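Local coordinates for Oxidored_FMN domain-containing protein ([Pseudomonas] geniculata N1, PDB 6L6J) that probably oxidises the amine 6-hydroxypseudooxynicotine, using flavin mononucleotide and an iron-sulfur cluster with four irons and four sulfurs, at residues A[397-409]-A[442-454]. Numbering follows the deposited sequence.
Sequences GPAGLEAAHTLAK and VVDYRVGQLQTMP. With ADP (adenosine-5'-diphosphate), chain D.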
loop_
_atom_site.group_PDB
_atom_site.type_symbol
_atom_site.label_atom_id
_atom_site.label_comp_id
_atom_site.label_asym_id
_atom_site.label_seq_id
_atom_site.Cartn_x
_atom_site.Cartn_y
_atom_site.Cartn_z
ATOM N N GLY A 397 -12.354 -16.190 9.694
ATOM C CA GLY A 397 -11.475 -15.485 8.739
ATOM C C GLY A 397 -11.509 -13.974 8.953
ATOM O O GLY A 397 -12.195 -13.477 9.855
ATOM N N PRO A 398 -10.797 -13.182 8.124
ATOM C CA PRO A 398 -10.785 -11.730 8.283
ATOM C C PRO A 398 -12.168 -11.081 8.098
ATOM O O PRO A 398 -12.408 -10.030 8.709
ATOM C CB PRO A 398 -9.806 -11.227 7.216
ATOM C CG PRO A 398 -9.630 -12.376 6.254
ATOM C CD PRO A 398 -9.981 -13.645 7.002
ATOM N N ALA A 399 -13.049 -11.692 7.292
ATOM C CA ALA A 399 -14.434 -11.207 7.073
ATOM C C ALA A 399 -15.185 -11.280 8.395
ATOM O O ALA A 399 -15.528 -10.220 8.924
ATOM C CB ALA A 399 -15.142 -11.993 5.985
ATOM N N GLY A 400 -15.370 -12.491 8.924
ATOM C CA GLY A 400 -15.997 -12.743 10.238
ATOM C C GLY A 400 -15.452 -11.825 11.334
ATOM O O GLY A 400 -16.264 -11.130 12.006
ATOM N N LEU A 401 -14.131 -11.809 11.507
ATOM C CA LEU A 401 -13.451 -11.095 12.618
ATOM C C LEU A 401 -13.723 -9.599 12.521
ATOM O O LEU A 401 -13.800 -8.951 13.591
ATOM C CB LEU A 401 -11.942 -11.349 12.560
ATOM C CG LEU A 401 -11.511 -12.729 13.025
ATOM C CD1 LEU A 401 -10.038 -12.955 12.721
ATOM C CD2 LEU A 401 -11.794 -12.905 14.509
ATOM N N GLU A 402 -13.793 -9.063 11.302
ATOM C CA GLU A 402 -13.978 -7.603 11.095
ATOM C C GLU A 402 -15.430 -7.242 11.429
ATOM O O GLU A 402 -15.644 -6.217 12.028
ATOM C CB GLU A 402 -13.559 -7.221 9.673
ATOM C CG GLU A 402 -13.823 -5.770 9.335
ATOM C CD GLU A 402 -13.375 -4.786 10.396
ATOM O OE1 GLU A 402 -12.309 -4.994 10.974
ATOM O OE2 GLU A 402 -14.094 -3.806 10.637
ATOM N N ALA A 403 -16.396 -8.068 11.020
ATOM C CA ALA A 403 -17.840 -7.906 11.342
ATOM C C ALA A 403 -18.052 -7.931 12.871
ATOM O O ALA A 403 -18.639 -6.964 13.404
ATOM C CB ALA A 403 -18.636 -8.988 10.662
ATOM N N ALA A 404 -17.572 -8.999 13.537
ATOM C CA ALA A 404 -17.638 -9.203 15.004
ATOM C C ALA A 404 -17.036 -7.984 15.693
ATOM O O ALA A 404 -17.762 -7.312 16.439
ATOM C CB ALA A 404 -16.924 -10.462 15.410
ATOM N N HIS A 405 -15.783 -7.668 15.381
ATOM C CA HIS A 405 -15.092 -6.469 15.911
ATOM C C HIS A 405 -16.016 -5.260 15.782
ATOM O O HIS A 405 -16.261 -4.611 16.817
ATOM C CB HIS A 405 -13.743 -6.263 15.229
ATOM C CG HIS A 405 -12.900 -5.216 15.870
ATOM N ND1 HIS A 405 -13.041 -4.865 17.184
ATOM C CD2 HIS A 405 -11.908 -4.448 15.376
ATOM C CE1 HIS A 405 -12.166 -3.918 17.483
ATOM N NE2 HIS A 405 -11.457 -3.645 16.384
ATOM N N THR A 406 -16.535 -4.987 14.583
ATOM C CA THR A 406 -17.311 -3.751 14.271
ATOM C C THR A 406 -18.609 -3.720 15.089
ATOM O O THR A 406 -18.857 -2.709 15.765
ATOM C CB THR A 406 -17.578 -3.605 12.768
ATOM O OG1 THR A 406 -16.326 -3.611 12.080
ATOM C CG2 THR A 406 -18.322 -2.333 12.435
ATOM N N LEU A 407 -19.377 -4.809 15.063
ATOM C CA LEU A 407 -20.628 -4.950 15.861
ATOM C C LEU A 407 -20.300 -4.823 17.360
ATOM O O LEU A 407 -20.967 -4.023 18.046
ATOM C CB LEU A 407 -21.280 -6.297 15.517
ATOM C CG LEU A 407 -21.719 -6.455 14.061
ATOM C CD1 LEU A 407 -22.041 -7.903 13.749
ATOM C CD2 LEU A 407 -22.907 -5.560 13.752
ATOM N N ALA A 408 -19.288 -5.554 17.849
ATOM C CA ALA A 408 -18.833 -5.505 19.262
ATOM C C ALA A 408 -18.645 -4.045 19.686
ATOM O O ALA A 408 -19.165 -3.689 20.765
ATOM C CB ALA A 408 -17.567 -6.300 19.467
ATOM N N LYS A 409 -17.950 -3.245 18.861
ATOM C CA LYS A 409 -17.552 -1.839 19.170
ATOM C C LYS A 409 -18.794 -0.957 19.283
ATOM O O LYS A 409 -18.795 -0.074 20.139
ATOM C CB LYS A 409 -16.655 -1.242 18.084
ATOM C CG LYS A 409 -15.243 -1.807 18.009
ATOM C CD LYS A 409 -14.172 -0.747 17.903
ATOM C CE LYS A 409 -14.326 0.132 16.685
ATOM N NZ LYS A 409 -13.084 0.896 16.425
ATOM N N VAL A 442 -3.521 -8.958 10.553
ATOM C CA VAL A 442 -4.978 -8.855 10.235
ATOM C C VAL A 442 -5.757 -9.694 11.274
ATOM O O VAL A 442 -6.792 -9.173 11.796
ATOM C CB VAL A 442 -5.304 -9.236 8.772
ATOM C CG1 VAL A 442 -6.763 -9.632 8.558
ATOM C CG2 VAL A 442 -4.936 -8.115 7.809
ATOM N N VAL A 443 -5.269 -10.900 11.604
ATOM C CA VAL A 443 -5.929 -11.821 12.576
ATOM C C VAL A 443 -5.644 -11.337 13.995
ATOM O O VAL A 443 -6.612 -11.133 14.746
ATOM C CB VAL A 443 -5.490 -13.286 12.407
ATOM C CG1 VAL A 443 -6.234 -14.201 13.369
ATOM C CG2 VAL A 443 -5.660 -13.792 10.974
ATOM N N ASP A 444 -4.374 -11.150 14.345
ATOM C CA ASP A 444 -3.946 -10.790 15.732
ATOM C C ASP A 444 -4.654 -9.503 16.195
ATOM O O ASP A 444 -5.378 -9.562 17.207
ATOM C CB ASP A 444 -2.422 -10.659 15.853
ATOM C CG ASP A 444 -1.678 -11.937 15.506
ATOM O OD1 ASP A 444 -2.334 -13.007 15.438
ATOM O OD2 ASP A 444 -0.445 -11.850 15.299
ATOM N N TYR A 445 -4.481 -8.393 15.479
ATOM C CA TYR A 445 -5.171 -7.108 15.773
ATOM C C TYR A 445 -6.631 -7.338 16.213
ATOM O O TYR A 445 -7.065 -6.780 17.216
ATOM C CB TYR A 445 -5.187 -6.143 14.591
ATOM C CG TYR A 445 -5.990 -4.917 14.906
ATOM C CD1 TYR A 445 -5.560 -4.037 15.882
ATOM C CD2 TYR A 445 -7.226 -4.676 14.311
ATOM C CE1 TYR A 445 -6.308 -2.921 16.222
ATOM C CE2 TYR A 445 -7.990 -3.565 14.641
ATOM C CZ TYR A 445 -7.526 -2.688 15.602
ATOM O OH TYR A 445 -8.234 -1.594 15.963
ATOM N N ARG A 446 -7.379 -8.148 15.485
ATOM C CA ARG A 446 -8.840 -8.293 15.698
ATOM C C ARG A 446 -9.108 -9.248 16.865
ATOM O O ARG A 446 -10.002 -8.951 17.671
ATOM C CB ARG A 446 -9.520 -8.733 14.397
ATOM C CG ARG A 446 -9.629 -7.613 13.371
ATOM C CD ARG A 446 -10.009 -8.055 11.966
ATOM N NE ARG A 446 -10.098 -6.861 11.146
ATOM C CZ ARG A 446 -9.055 -6.142 10.742
ATOM N NH1 ARG A 446 -7.826 -6.531 11.036
ATOM N NH2 ARG A 446 -9.242 -5.039 10.038
ATOM N N VAL A 447 -8.362 -10.346 16.973
ATOM C CA VAL A 447 -8.516 -11.295 18.116
ATOM C C VAL A 447 -8.228 -10.535 19.420
ATOM O O VAL A 447 -9.078 -10.620 20.345
ATOM C CB VAL A 447 -7.608 -12.520 17.970
ATOM C CG1 VAL A 447 -7.616 -13.380 19.230
ATOM C CG2 VAL A 447 -7.993 -13.342 16.750
ATOM N N GLY A 448 -7.101 -9.818 19.483
ATOM C CA GLY A 448 -6.633 -9.131 20.699
ATOM C C GLY A 448 -7.610 -8.077 21.187
ATOM O O GLY A 448 -7.733 -7.900 22.403
ATOM N N GLN A 449 -8.293 -7.403 20.269
ATOM C CA GLN A 449 -9.357 -6.418 20.584
ATOM C C GLN A 449 -10.640 -7.136 21.009
ATOM O O GLN A 449 -11.282 -6.652 21.951
ATOM C CB GLN A 449 -9.608 -5.535 19.369
ATOM C CG GLN A 449 -8.422 -4.639 19.054
ATOM C CD GLN A 449 -8.235 -3.636 20.149
ATOM O OE1 GLN A 449 -9.205 -3.027 20.596
ATOM N NE2 GLN A 449 -7.000 -3.475 20.594
ATOM N N LEU A 450 -11.005 -8.224 20.326
ATOM C CA LEU A 450 -12.301 -8.933 20.546
ATOM C C LEU A 450 -12.342 -9.577 21.935
ATOM O O LEU A 450 -13.346 -9.394 22.634
ATOM C CB LEU A 450 -12.527 -9.985 19.450
ATOM C CG LEU A 450 -13.215 -9.468 18.186
ATOM C CD1 LEU A 450 -13.085 -10.455 17.043
ATOM C CD2 LEU A 450 -14.679 -9.163 18.437
ATOM N N GLN A 451 -11.280 -10.274 22.328
ATOM C CA GLN A 451 -11.281 -11.220 23.483
ATOM C C GLN A 451 -11.279 -10.483 24.833
ATOM O O GLN A 451 -11.403 -11.188 25.852
ATOM C CB GLN A 451 -10.101 -12.191 23.358
ATOM C CG GLN A 451 -8.737 -11.526 23.482
ATOM C CD GLN A 451 -7.621 -12.465 23.107
ATOM O OE1 GLN A 451 -7.857 -13.620 22.735
ATOM N NE2 GLN A 451 -6.399 -11.962 23.193
ATOM N N THR A 452 -11.167 -9.142 24.833
ATOM C CA THR A 452 -11.171 -8.258 26.038
ATOM C C THR A 452 -12.501 -7.488 26.144
ATOM O O THR A 452 -12.564 -6.487 26.916
ATOM C CB THR A 452 -9.985 -7.281 26.007
ATOM O OG1 THR A 452 -10.083 -6.503 24.816
ATOM C CG2 THR A 452 -8.646 -7.982 26.066
ATOM N N MET A 453 -13.527 -7.923 25.404
ATOM C CA MET A 453 -14.859 -7.255 25.339
ATOM C C MET A 453 -15.901 -8.208 25.904
ATOM O O MET A 453 -16.052 -9.318 25.402
ATOM C CB MET A 453 -15.239 -6.900 23.899
ATOM C CG MET A 453 -14.197 -6.062 23.192
ATOM S SD MET A 453 -14.689 -5.569 21.528
ATOM C CE MET A 453 -13.968 -3.930 21.449
ATOM N N PRO A 454 -16.666 -7.795 26.936
ATOM C CA PRO A 454 -17.565 -8.712 27.638
ATOM C C PRO A 454 -18.791 -9.077 26.790
ATOM O O PRO A 454 -19.387 -10.095 27.044
ATOM C CB PRO A 454 -17.961 -7.928 28.897
ATOM C CG PRO A 454 -17.870 -6.465 28.462
ATOM C CD PRO A 454 -16.739 -6.419 27.455
HETATM P PB ADP D . -12.919 -14.852 4.504
HETATM O O1B ADP D . -12.955 -14.454 5.962
HETATM O O2B ADP D . -11.790 -14.186 3.718
HETATM O O3B ADP D . -14.264 -14.710 3.836
HETATM P PA ADP D . -11.829 -17.442 5.336
HETATM O O1A ADP D . -10.667 -16.689 5.891
HETATM O O2A ADP D . -11.574 -18.630 4.486
HETATM O O3A ADP D . -12.666 -16.433 4.438
HETATM O "O5'" ADP D . -12.864 -17.787 6.525
HETATM C "C5'" ADP D . -13.674 -18.985 6.524
HETATM C "C4'" ADP D . -13.599 -19.644 7.879
HETATM O "O4'" ADP D . -14.920 -20.145 8.223
HETATM C "C3'" ADP D . -12.667 -20.866 7.970
HETATM O "O3'" ADP D . -12.044 -21.003 9.241
HETATM C "C2'" ADP D . -13.653 -22.011 7.715
HETATM O "O2'" ADP D . -13.200 -23.300 8.077
HETATM C "C1'" ADP D . -14.803 -21.503 8.579
HETATM N N9 ADP D . -16.070 -22.207 8.379
HETATM C C8 ADP D . -16.596 -22.696 7.204
HETATM N N7 ADP D . -17.745 -23.303 7.367
HETATM C C5 ADP D . -17.984 -23.232 8.738
HETATM C C6 ADP D . -19.042 -23.692 9.557
HETATM N N6 ADP D . -20.111 -24.328 9.098
HETATM N N1 ADP D . -18.969 -23.444 10.888
HETATM C C2 ADP D . -17.902 -22.785 11.353
HETATM N N3 ADP D . -16.860 -22.303 10.683
HETATM C C4 ADP D . -16.958 -22.558 9.369
#
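L401 and L450 pack together where two helices of a Rossmann-like domain run side by side, their segment axes 9.7 Å apart at closest approach and inclined at 33°. Helix 398-409 follows the glycine-rich turn, and its A399 N donates a hydrogen bond to ADP O1B. Apolar contacts form the centre. L450 is a knob among L401, A404, H405 and A408; its CD1 meets L401 CD2 at 3.8 Å, and its CD2 lies against the backbone of H405. Nearer the ADP, P398 CB touches V442 CG1.

A salt bridge joins the helices: R446 NE donates to E402 OE1 at 2.9 Å, on the oxygen's anti lone pair, with the carboxylate and guanidinium planes 71° apart. R446 NH1 bonds to V442 O of its own helix and NH2 to the Q364 carbonyl, which fixes the guanidinium; R661 pairs with E402 OE2. A leucine in place of R446 would probably leave E402 OE1 without its charged mate and the V442 and Q364 carbonyls without these donors.

H405 is the reciprocal knob, among Y445, R446, Q449 and L450. With CG anti to the backbone N (chi1 -170°), its imidazole reaches across, and CE1 sits 3.6 Å from Q449 CB.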